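Local atomic coordinates of motility protein FimV (Pseudomonas aeruginosa, PDB entry 4MBQ), a protein that serves as an inner-membrane hub that activates the adenylate cyclase CyaB and is needed for type IV pilus assembly and twitching motility. Residues 23-28 with 39-44. Numbering follows the deposited sequence.
Sequences DLARAY and DILDEV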
ATOM      1  N   ASP B  23      -5.577   5.419  -2.095  1.00 24.84           N
ATOM      2  CA  ASP B  23      -4.233   5.043  -2.523  1.00 25.65           C
ATOM      3  C   ASP B  23      -3.992   3.547  -2.347  1.00 25.89           C
ATOM      4  O   ASP B  23      -3.314   2.926  -3.164  1.00 25.88           O
ATOM      5  CB  ASP B  23      -3.174   5.870  -1.795  1.00 27.38           C
ATOM      6  CG  ASP B  23      -2.972   7.234  -2.426  1.00 35.58           C
ATOM      7  OD1 ASP B  23      -2.816   7.307  -3.664  1.00 40.70           O
ATOM      8  OD2 ASP B  23      -2.980   8.240  -1.689  1.00 30.52           O
ATOM      9  N   LEU B  24      -4.565   2.969  -1.294  1.00 30.29           N
ATOM     10  CA  LEU B  24      -4.493   1.525  -1.086  1.00 27.74           C
ATOM     11  C   LEU B  24      -5.213   0.781  -2.204  1.00 26.27           C
ATOM     12  O   LEU B  24      -4.750  -0.263  -2.664  1.00 24.11           O
ATOM     13  CB  LEU B  24      -5.090   1.131   0.267  1.00 28.24           C
ATOM     14  CG  LEU B  24      -4.238   1.383   1.510  1.00 29.94           C
ATOM     15  CD1 LEU B  24      -4.843   0.677   2.713  1.00 35.87           C
ATOM     16  CD2 LEU B  24      -2.807   0.934   1.279  1.00 32.53           C
ATOM     17  N   ALA B  25      -6.348   1.322  -2.637  1.00 23.58           N
ATOM     18  CA  ALA B  25      -7.105   0.720  -3.724  1.00 25.26           C
ATOM     19  C   ALA B  25      -6.296   0.747  -5.014  1.00 23.58           C
ATOM     20  O   ALA B  25      -6.279  -0.230  -5.763  1.00 29.57           O
ATOM     21  CB  ALA B  25      -8.437   1.432  -3.910  1.00 25.15           C
ATOM     22  N   ARG B  26      -5.633   1.871  -5.268  1.00 23.92           N
ATOM     23  CA  ARG B  26      -4.752   2.001  -6.424  1.00 28.03           C
ATOM     24  C   ARG B  26      -3.627   0.975  -6.356  1.00 25.68           C
ATOM     25  O   ARG B  26      -3.187   0.452  -7.380  1.00 27.02           O
ATOM     26  CB  ARG B  26      -4.172   3.417  -6.513  1.00 34.73           C
ATOM     27  CG  ARG B  26      -5.213   4.507  -6.756  1.00 32.83           C
ATOM     28  CD  ARG B  26      -4.583   5.896  -6.822  1.00 31.28           C
ATOM     29  NE  ARG B  26      -5.596   6.939  -6.967  1.00 46.08           N
ATOM     30  CZ  ARG B  26      -5.892   7.840  -6.033  1.00 46.85           C
ATOM     31  NH1 ARG B  26      -5.239   7.844  -4.879  1.00 35.76           N
ATOM     32  NH2 ARG B  26      -6.836   8.745  -6.259  1.00 48.40           N
ATOM     33  N   ALA B  27      -3.169   0.688  -5.142  1.00 27.77           N
ATOM     34  CA  ALA B  27      -2.120  -0.305  -4.933  1.00 26.63           C
ATOM     35  C   ALA B  27      -2.612  -1.704  -5.296  1.00 26.69           C
ATOM     36  O   ALA B  27      -1.891  -2.477  -5.929  1.00 27.92           O
ATOM     37  CB  ALA B  27      -1.633  -0.266  -3.497  1.00 26.82           C
ATOM     38  N   TYR B  28      -3.843  -2.018  -4.897  1.00 25.75           N
ATOM     39  CA  TYR B  28      -4.447  -3.313  -5.206  1.00 26.26           C
ATOM     40  C   TYR B  28      -4.632  -3.502  -6.706  1.00 30.28           C
ATOM     41  O   TYR B  28      -4.438  -4.597  -7.234  1.00 37.66           O
ATOM     42  CB  TYR B  28      -5.793  -3.472  -4.491  1.00 25.50           C
ATOM     43  CG  TYR B  28      -5.697  -4.108  -3.121  1.00 31.35           C
ATOM     44  CD1 TYR B  28      -5.798  -5.484  -2.967  1.00 36.85           C
ATOM     45  CD2 TYR B  28      -5.511  -3.334  -1.984  1.00 35.61           C
ATOM     46  CE1 TYR B  28      -5.712  -6.072  -1.718  1.00 34.09           C
ATOM     47  CE2 TYR B  28      -5.423  -3.914  -0.731  1.00 35.10           C
ATOM     48  CZ  TYR B  28      -5.526  -5.281  -0.604  1.00 33.25           C
ATOM     49  OH  TYR B  28      -5.440  -5.858   0.641  1.00 40.63           O
ATOM     50  N   ASP B  39     -13.369  -4.040  -2.458  1.00 32.48           N
ATOM     51  CA  ASP B  39     -13.717  -4.042  -1.039  1.00 34.25           C
ATOM     52  C   ASP B  39     -13.300  -2.735  -0.368  1.00 35.12           C
ATOM     53  O   ASP B  39     -14.044  -2.173   0.435  1.00 33.25           O
ATOM     54  CB  ASP B  39     -13.070  -5.230  -0.325  1.00 40.32           C
ATOM     55  CG  ASP B  39     -13.545  -6.567  -0.864  1.00 52.90           C
ATOM     56  OD1 ASP B  39     -14.513  -6.580  -1.652  1.00 59.56           O
ATOM     57  OD2 ASP B  39     -12.956  -7.604  -0.491  1.00 53.91           O
ATOM     58  N   ILE B  40     -12.110  -2.254  -0.711  1.00 34.29           N
ATOM     59  CA  ILE B  40     -11.597  -1.004  -0.163  1.00 32.41           C
ATOM     60  C   ILE B  40     -12.375   0.200  -0.682  1.00 27.94           C
ATOM     61  O   ILE B  40     -12.690   1.120   0.075  1.00 32.40           O
ATOM     62  CB  ILE B  40     -10.105  -0.818  -0.493  1.00 31.93           C
ATOM     63  CG1 ILE B  40      -9.265  -1.860   0.241  1.00 44.27           C
ATOM     64  CG2 ILE B  40      -9.638   0.575  -0.115  1.00 32.47           C
ATOM     65  CD1 ILE B  40      -7.782  -1.576   0.187  1.00 54.36           C
ATOM     66  N   LEU B  41     -12.680   0.190  -1.976  1.00 23.98           N
ATOM     67  CA  LEU B  41     -13.418   1.285  -2.598  1.00 25.32           C
ATOM     68  C   LEU B  41     -14.848   1.392  -2.074  1.00 23.15           C
ATOM     69  O   LEU B  41     -15.424   2.481  -2.045  1.00 21.26           O
ATOM     70  CB  LEU B  41     -13.412   1.143  -4.122  1.00 22.72           C
ATOM     71  CG  LEU B  41     -12.057   1.423  -4.780  1.00 26.04           C
ATOM     72  CD1 LEU B  41     -12.061   1.028  -6.249  1.00 25.48           C
ATOM     73  CD2 LEU B  41     -11.683   2.888  -4.616  1.00 26.32           C
ATOM     74  N   ASP B  42     -15.418   0.262  -1.658  1.00 26.42           N
ATOM     75  CA  ASP B  42     -16.754   0.255  -1.062  1.00 25.74           C
ATOM     76  C   ASP B  42     -16.748   1.109   0.199  1.00 30.00           C
ATOM     77  O   ASP B  42     -17.726   1.784   0.511  1.00 25.79           O
ATOM     78  CB  ASP B  42     -17.189  -1.176  -0.729  1.00 27.53           C
ATOM     79  CG  ASP B  42     -18.607  -1.248  -0.192  1.00 35.45           C
ATOM     80  OD1 ASP B  42     -19.455  -0.442  -0.630  1.00 34.02           O
ATOM     81  OD2 ASP B  42     -18.876  -2.112   0.668  1.00 37.38           O
ATOM     82  N   GLU B  43     -15.625   1.083   0.910  1.00 26.43           N
ATOM     83  CA  GLU B  43     -15.474   1.855   2.135  1.00 27.61           C
ATOM     84  C   GLU B  43     -15.295   3.342   1.828  1.00 32.89           C
ATOM     85  O   GLU B  43     -15.811   4.197   2.545  1.00 30.34           O
ATOM     86  CB  GLU B  43     -14.300   1.316   2.952  1.00 30.17           C
ATOM     87  CG  GLU B  43     -14.420  -0.170   3.260  1.00 39.84           C
ATOM     88  CD  GLU B  43     -13.261  -0.706   4.078  1.00 42.64           C
ATOM     89  OE1 GLU B  43     -12.297   0.051   4.317  1.00 39.24           O
ATOM     90  OE2 GLU B  43     -13.319  -1.886   4.483  1.00 42.18           O
ATOM     91  N   VAL B  44     -14.573   3.644   0.754  1.00 27.74           N
ATOM     92  CA  VAL B  44     -14.387   5.028   0.324  1.00 25.43           C
ATOM     93  C   VAL B  44     -15.729   5.679  -0.034  1.00 27.00           C
ATOM     94  O   VAL B  44     -15.988   6.832   0.321  1.00 25.85           O
ATOM     95  CB  VAL B  44     -13.417   5.121  -0.873  1.00 24.53           C
ATOM     96  CG1 VAL B  44     -13.311   6.557  -1.367  1.00 28.67           C
ATOM     97  CG2 VAL B  44     -12.050   4.586  -0.485  1.00 27.01           C
TER
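Ile40 reaches from helix 34-47 to the helix that carries Leu24, Ala25 and Tyr28, and it has the largest share of this buried, wholly apolar contact. The bond from its CA to CB points toward helix 15-30, and the side chain forks at CB. The short branch, CG2, comes to 4.1 Å from Ala25 CB. The long branch starts with CG1 anti to the carbonyl carbon and stays extended (chi2 -169°), which carries CD1 out between Leu24 and Tyr28. There CD1 is 3.8 Å from Leu24 CB and 3.4 Å from CE2 of Tyr28, with CD2 of that ring almost as near. It meets the ring obliquely, and the two side chains cross at about a right angle. A beta-branched residue suits this place because one side chain serves three neighbours.

Ala25 sits where the backbones come nearest, its CA 6.0 Å from Ile40 CA. A lone methyl fits so narrow a gap, and it also receives Leu41, whose CD2 stops 3.6 Å from Ala25 CB. Leu41 extends further onto Ala56, Leu59 and Leu60 of helix 50-62, so a long, branched residue there joins all three helices.

Tyr28 offers apolar ring carbons to Ile40 and a polar tip: its OH hydrogen-bonds the OH of Tyr28 of the third subunit. Leu24 packs against Leu24 of the second subunit, an apolar contact. On the helix face turned away from Ile40, Arg26 NH1 forms a salt bridge with Asp23 OD1, approaching from above the carboxylate plane, while NH2 pairs with Glu55.

The segment axes run 9.1 Å apart at 159°, a nearly antiparallel helix pair consistent with the tetratricopeptide-repeat region of FimV's cytoplasmic domain, whose repeats are involved in protein-protein interactions.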